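Local coordinates for oligopeptide-binding protein AppA (Bacillus subtilis, PDB 1XOC) that binds oligopeptides outside the cell membrane and delivers them to the App ABC transporter for uptake, in support of sporulation and genetic competence, at residues Ser422-Gln427 / Lys464-Glu469; Asp145-Asn150 / Asp456-Ser461. All coordinates share one frame; numbering follows the deposited sequence. Where two conformers were deposited one is given.

Contact 1: residues Ser422-Gln427 / Lys464-Glu469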
loop_
_atom_site.group_PDB
_atom_site.type_symbol
_atom_site.label_atom_id
_atom_site.label_comp_id
_atom_site.label_asym_id
_atom_site.label_seq_id
_atom_site.Cartn_x
_atom_site.Cartn_y
_atom_site.Cartn_z
ATOM N N SER A 422 3.349 -3.273 -4.761
ATOM C CA SER A 422 2.854 -4.469 -5.411
ATOM C C SER A 422 3.930 -5.548 -5.408
ATOM O O SER A 422 5.132 -5.251 -5.551
ATOM C CB SER A 422 2.475 -4.165 -6.854
ATOM O OG SER A 422 1.877 -5.311 -7.419
ATOM N N THR A 423 3.508 -6.806 -5.306
ATOM C CA THR A 423 4.439 -7.936 -5.364
ATOM C C THR A 423 4.897 -8.227 -6.785
ATOM O O THR A 423 5.869 -8.958 -6.995
ATOM C CB THR A 423 3.838 -9.241 -4.744
ATOM O OG1 THR A 423 2.633 -9.580 -5.409
ATOM C CG2 THR A 423 3.523 -9.057 -3.282
ATOM N N PHE A 424 4.164 -7.699 -7.762
ATOM C CA PHE A 424 4.573 -7.734 -9.159
ATOM C C PHE A 424 5.053 -6.351 -9.517
ATOM O O PHE A 424 4.303 -5.385 -9.473
ATOM C CB PHE A 424 3.426 -8.145 -10.069
ATOM C CG PHE A 424 3.811 -8.255 -11.502
ATOM C CD1 PHE A 424 4.603 -9.299 -11.916
ATOM C CD2 PHE A 424 3.406 -7.301 -12.427
ATOM C CE1 PHE A 424 4.985 -9.431 -13.259
ATOM C CE2 PHE A 424 3.799 -7.421 -13.768
ATOM C CZ PHE A 424 4.579 -8.481 -14.168
ATOM N N PRO A 425 6.336 -6.231 -9.855
ATOM C CA PRO A 425 6.952 -4.916 -9.986
ATOM C C PRO A 425 6.549 -4.224 -11.288
ATOM O O PRO A 425 6.956 -4.651 -12.361
ATOM C CB PRO A 425 8.447 -5.249 -9.955
ATOM C CG PRO A 425 8.523 -6.579 -10.592
ATOM C CD PRO A 425 7.299 -7.315 -10.114
ATOM N N ASP A 426 5.728 -3.179 -11.182
ATOM C CA ASP A 426 5.306 -2.378 -12.350
ATOM C C ASP A 426 4.895 -0.980 -11.816
ATOM O O ASP A 426 3.916 -0.836 -11.033
ATOM C CB ASP A 426 4.174 -3.072 -13.161
ATOM C CG ASP A 426 3.728 -2.263 -14.419
ATOM O OD1 ASP A 426 2.924 -2.777 -15.271
ATOM O OD2 ASP A 426 4.205 -1.118 -14.585
ATOM N N GLN A 427 5.667 0.027 -12.241
ATOM C CA GLN A 427 5.563 1.417 -11.796
ATOM C C GLN A 427 4.451 2.193 -12.494
ATOM O O GLN A 427 4.190 3.338 -12.145
ATOM C CB GLN A 427 6.875 2.147 -12.102
ATOM C CG GLN A 427 8.115 1.547 -11.472
ATOM C CD GLN A 427 7.967 1.358 -10.023
ATOM O OE1 GLN A 427 8.213 0.259 -9.494
ATOM N NE2 GLN A 427 7.525 2.410 -9.339
ATOM N N LYS A 464 14.188 -11.152 -17.609
ATOM C CA LYS A 464 15.475 -10.498 -17.833
ATOM C C LYS A 464 15.325 -9.309 -18.771
ATOM O O LYS A 464 15.896 -8.253 -18.527
ATOM C CB LYS A 464 16.513 -11.475 -18.387
ATOM C CG LYS A 464 16.894 -12.590 -17.425
ATOM C CD LYS A 464 17.588 -12.046 -16.177
ATOM C CE LYS A 464 18.309 -13.149 -15.398
ATOM N NZ LYS A 464 18.822 -12.649 -14.087
ATOM N N GLN A 465 14.551 -9.482 -19.833
ATOM C CA GLN A 465 14.288 -8.397 -20.780
ATOM C C GLN A 465 13.492 -7.291 -20.101
ATOM O O GLN A 465 13.762 -6.105 -20.305
ATOM C CB GLN A 465 13.525 -8.921 -21.996
ATOM C CG GLN A 465 14.300 -9.940 -22.822
ATOM C CD GLN A 465 13.466 -10.608 -23.915
ATOM O OE1 GLN A 465 13.964 -11.483 -24.630
ATOM N NE2 GLN A 465 12.199 -10.202 -24.047
ATOM N N TYR A 466 12.512 -7.695 -19.294
ATOM C CA TYR A 466 11.700 -6.763 -18.513
ATOM C C TYR A 466 12.561 -5.923 -17.562
ATOM O O TYR A 466 12.480 -4.701 -17.560
ATOM C CB TYR A 466 10.666 -7.544 -17.709
ATOM C CG TYR A 466 9.634 -6.710 -16.986
ATOM C CD1 TYR A 466 8.517 -6.226 -17.652
ATOM C CD2 TYR A 466 9.739 -6.466 -15.626
ATOM C CE1 TYR A 466 7.537 -5.491 -16.985
ATOM C CE2 TYR A 466 8.772 -5.722 -14.958
ATOM C CZ TYR A 466 7.683 -5.242 -15.641
ATOM O OH TYR A 466 6.697 -4.520 -14.999
ATOM N N SER A 467 13.375 -6.590 -16.754
ATOM C CA SER A 467 14.248 -5.912 -15.809
ATOM C C SER A 467 15.245 -5.003 -16.532
ATOM O O SER A 467 15.614 -3.949 -16.033
ATOM C CB SER A 467 14.996 -6.948 -14.951
ATOM O OG SER A 467 14.091 -7.736 -14.196
ATOM N N LYS A 468 15.694 -5.408 -17.716
ATOM C CA LYS A 468 16.686 -4.612 -18.434
ATOM C C LYS A 468 16.072 -3.312 -18.926
ATOM O O LYS A 468 16.661 -2.252 -18.774
ATOM C CB LYS A 468 17.268 -5.401 -19.606
ATOM C CG LYS A 468 18.526 -4.785 -20.243
ATOM C CD LYS A 468 19.780 -5.115 -19.427
ATOM C CE LYS A 468 20.909 -4.098 -19.623
ATOM N NZ LYS A 468 21.606 -3.792 -18.322
ATOM N N GLU A 469 14.877 -3.395 -19.498
ATOM C CA GLU A 469 14.167 -2.203 -19.956
ATOM C C GLU A 469 13.739 -1.324 -18.784
ATOM O O GLU A 469 13.657 -0.097 -18.916
ATOM C CB GLU A 469 12.952 -2.587 -20.805
ATOM C CG GLU A 469 13.335 -2.912 -22.256
ATOM C CD GLU A 469 13.591 -1.662 -23.100
ATOM O OE1 GLU A 469 12.826 -0.677 -22.937
ATOM O OE2 GLU A 469 14.532 -1.672 -23.932
HETATM O O HOH W 1 3.959 -5.107 -16.563
#

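Contact 2: residues Asp145-Asn150 / Asp456-Ser461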
loop_
_atom_site.group_PDB
_atom_site.type_symbol
_atom_site.label_atom_id
_atom_site.label_comp_id
_atom_site.label_asym_id
_atom_site.label_seq_id
_atom_site.Cartn_x
_atom_site.Cartn_y
_atom_site.Cartn_z
ATOM N N ASP A 145 -0.609 -8.345 -20.365
ATOM C CA ASP A 145 -0.162 -7.566 -19.224
ATOM C C ASP A 145 -0.063 -8.475 -18.020
ATOM O O ASP A 145 -1.074 -8.987 -17.501
ATOM C CB ASP A 145 -1.141 -6.407 -18.992
ATOM C CG ASP A 145 -0.696 -5.433 -17.886
ATOM O OD1 ASP A 145 -1.273 -4.330 -17.868
ATOM O OD2 ASP A 145 0.209 -5.755 -17.090
ATOM N N GLY A 146 1.170 -8.687 -17.573
ATOM C CA GLY A 146 1.433 -9.533 -16.411
ATOM C C GLY A 146 0.800 -9.076 -15.113
ATOM O O GLY A 146 0.706 -9.849 -14.147
ATOM N N ASN A 147 0.333 -7.836 -15.053
ATOM C CA ASN A 147 -0.402 -7.399 -13.875
ATOM C C ASN A 147 -1.684 -8.173 -13.632
ATOM O O ASN A 147 -2.182 -8.221 -12.498
ATOM C CB ASN A 147 -0.728 -5.911 -13.916
ATOM C CG ASN A 147 0.413 -5.091 -13.497
ATOM O OD1 ASN A 147 0.633 -4.899 -12.287
ATOM N ND2 ASN A 147 1.193 -4.627 -14.464
ATOM N N PHE A 148 -2.256 -8.755 -14.682
ATOM C CA PHE A 148 -3.491 -9.470 -14.476
ATOM C C PHE A 148 -3.256 -10.725 -13.638
ATOM O O PHE A 148 -3.839 -10.873 -12.548
ATOM C CB PHE A 148 -4.262 -9.802 -15.768
ATOM C CG PHE A 148 -5.514 -10.540 -15.486
ATOM C CD1 PHE A 148 -6.600 -9.909 -14.921
ATOM C CD2 PHE A 148 -5.579 -11.892 -15.633
ATOM C CE1 PHE A 148 -7.725 -10.623 -14.605
ATOM C CE2 PHE A 148 -6.706 -12.581 -15.294
ATOM C CZ PHE A 148 -7.769 -11.941 -14.773
ATOM N N TYR A 149 -2.452 -11.657 -14.144
ATOM C CA TYR A 149 -2.219 -12.873 -13.389
ATOM C C TYR A 149 -1.583 -12.577 -12.023
ATOM O O TYR A 149 -1.890 -13.227 -11.023
ATOM C CB TYR A 149 -1.333 -13.828 -14.217
ATOM C CG TYR A 149 -1.038 -15.125 -13.500
ATOM C CD1 TYR A 149 0.110 -15.262 -12.732
ATOM C CD2 TYR A 149 -1.944 -16.178 -13.519
ATOM C CE1 TYR A 149 0.362 -16.439 -12.034
ATOM C CE2 TYR A 149 -1.699 -17.358 -12.798
ATOM C CZ TYR A 149 -0.539 -17.466 -12.080
ATOM O OH TYR A 149 -0.259 -18.618 -11.386
ATOM N N ASN A 150 -0.656 -11.611 -11.993
ATOM C CA ASN A 150 0.253 -11.493 -10.848
ATOM C C ASN A 150 -0.252 -10.530 -9.806
ATOM O O ASN A 150 0.218 -10.543 -8.677
ATOM C CB ASN A 150 1.673 -11.116 -11.291
ATOM C CG ASN A 150 2.340 -12.210 -12.076
ATOM O OD1 ASN A 150 2.828 -13.186 -11.500
ATOM N ND2 ASN A 150 2.370 -12.065 -13.400
ATOM N N ASP A 456 5.114 0.255 -22.876
ATOM C CA ASP A 456 5.749 -0.760 -23.731
ATOM C C ASP A 456 6.297 -1.928 -22.908
ATOM O O ASP A 456 6.306 -3.064 -23.373
ATOM C CB ASP A 456 6.867 -0.150 -24.599
ATOM C CG ASP A 456 6.344 0.835 -25.668
ATOM O OD1 ASP A 456 5.116 0.922 -25.939
ATOM O OD2 ASP A 456 7.191 1.540 -26.250
ATOM N N ALA A 457 6.700 -1.665 -21.664
ATOM C CA ALA A 457 7.241 -2.718 -20.789
ATOM C C ALA A 457 6.234 -3.827 -20.512
ATOM O O ALA A 457 6.621 -4.970 -20.292
ATOM C CB ALA A 457 7.755 -2.132 -19.480
ATOM N N LYS A 458 4.945 -3.496 -20.555
ATOM C CA LYS A 458 3.885 -4.462 -20.260
ATOM C C LYS A 458 3.861 -5.645 -21.195
ATOM O O LYS A 458 3.340 -6.683 -20.827
ATOM C CB LYS A 458 2.500 -3.814 -20.315
ATOM C CG LYS A 458 2.262 -2.808 -19.229
ATOM C CD LYS A 458 0.891 -2.184 -19.338
ATOM C CE LYS A 458 0.599 -1.298 -18.122
ATOM N NZ LYS A 458 0.473 -2.086 -16.840
ATOM N N SER A 459 4.392 -5.479 -22.406
ATOM C CA SER A 459 4.330 -6.521 -23.419
ATOM C C SER A 459 5.542 -7.465 -23.382
ATOM O O SER A 459 5.579 -8.459 -24.119
ATOM C CB SER A 459 4.213 -5.887 -24.808
ATOM O OG SER A 459 5.340 -5.079 -25.081
ATOM N N ILE A 460 6.519 -7.149 -22.527
ATOM C CA ILE A 460 7.763 -7.914 -22.428
ATOM C C ILE A 460 7.575 -9.082 -21.469
ATOM O O ILE A 460 7.376 -8.885 -20.272
ATOM C CB ILE A 460 8.915 -7.034 -21.924
ATOM C CG1 ILE A 460 9.163 -5.875 -22.893
ATOM C CG2 ILE A 460 10.178 -7.860 -21.739
ATOM C CD1 ILE A 460 10.016 -4.774 -22.323
ATOM N N SER A 461 7.663 -10.292 -22.003
ATOM C CA SER A 461 7.333 -11.500 -21.255
ATOM C C SER A 461 8.502 -11.989 -20.388
ATOM O O SER A 461 8.340 -12.201 -19.185
ATOM C CB SER A 461 6.891 -12.605 -22.217
ATOM O OG SER A 461 5.882 -13.406 -21.627
HETATM O O HOH W 2 3.622 -7.296 -18.104
#

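Contact 1: residues Ser422-Gln427 / Lys464-Glu469
The peptide-binding loop that follows strand 414-420 is held by Tyr466, which reaches across from helix 463-480. The tyrosine hydroxyl donates a hydrogen bond to the backbone carbonyl of Pro425, with OH 2.7 Å from O. The donor lies in the carbonyl plane, and the C=O...donor angle is 145°. The carbonyl oxygen also lies in the plane of the tyrosine ring, at its edge, and sits 3.3 Å from CE2. Tyr466 holds chi1 at -172°, which swings CG opposite the backbone N and carries the hydroxyl to the loop. This hydroxyl end does most of the touching.

This loop belongs to a solute-binding protein of family 5. Its first two residues meet the bound peptide: Ser422 OG and Thr423 OG1 both hydrogen-bond to the peptide backbone. Tyr466 grips the loop at Pro425, two residues past Thr423.

Asp426 lies beside the same hydroxyl, its CB 3.4 Å from Tyr466 OH. The carboxylate and the ring are turned nearly at right angles, 81° between their planes. A water joins the two side chains, donating to Asp426 OD1 at 2.9 Å and to Tyr466 OH at 3.2 Å. Asp426 OD2 accepts from Tyr428 N and so caps the start of the next helix. The Phe424 ring comes obliquely to the hydroxyl, with CE2 4.3 Å from Tyr466 OH. Pro425 CG approaches Tyr466 CE2 at 4.5 Å, a loose apolar contact.

Contact 2: residues Asp145-Asn150 / Asp456-Ser461
Lys458 and Asp145 carry this contact, and Asn147 completes it. Lys458 NZ donates to Asp145 OD1 at 3.0 Å in a salt bridge. The ammonium meets OD1 on the syn side, 27° out of the carboxylate plane. The lysine chain is extended as far as CE and then bends (chi4 -67°). Its CD passes 3.4 Å from Asp145 OD1, so a methylene group as well as the charged end touches the carboxylate.

Asp145 also precedes the turn leading into helix 147-155, and its side chain makes a capping bond. Its OD2 accepts from Asn147 N at 2.9 Å, from above the carboxylate plane. The same oxygen takes a second bond on its syn lone pair, from Asn147 ND2, which lies 3.0 Å away with OD2 in its amide plane. Asn147 OD1 is bonded to Asn151 one turn on. This bond and the one from ND2 to Asp145 together fix the rotation of the amide. Lys458 NZ lies 3.6 Å from Asn147 ND2, the two side chains crossing at about a right angle.

The backbones are bridged by a water that accepts from Gly146 N and donates to Lys458 O. Lys458 begins the central pair of a type I turn, Ala457 to Ile460.

Asp426 is a second salt-bridge partner of Lys458, and Tyr428 offers its ring in a cation-pi contact. With two carboxylates near one ammonium and two N-H donors on OD2, both Asp145 and Lys458 probably stay charged.

From the N terminus the chain first meets 145-150, at the start of helix 147-155. It then runs to 422-427, the loop after strand 414-420, and on to 456-461 and 464-469. The segments alternate, so the contacts cross. Contact 2 closes a loop of 305 residues and contact 1 one of 36. Helices 448-457 and 463-480 follow each other, and each supplies one side of a contact. The centres of the two contacts lie about 9 Å apart. Asp426 of contact 1 meets Lys458 of contact 2, and Tyr466 packs on Ile460. Together they tie helix 147-155, the peptide-contacting loop and this helix pair.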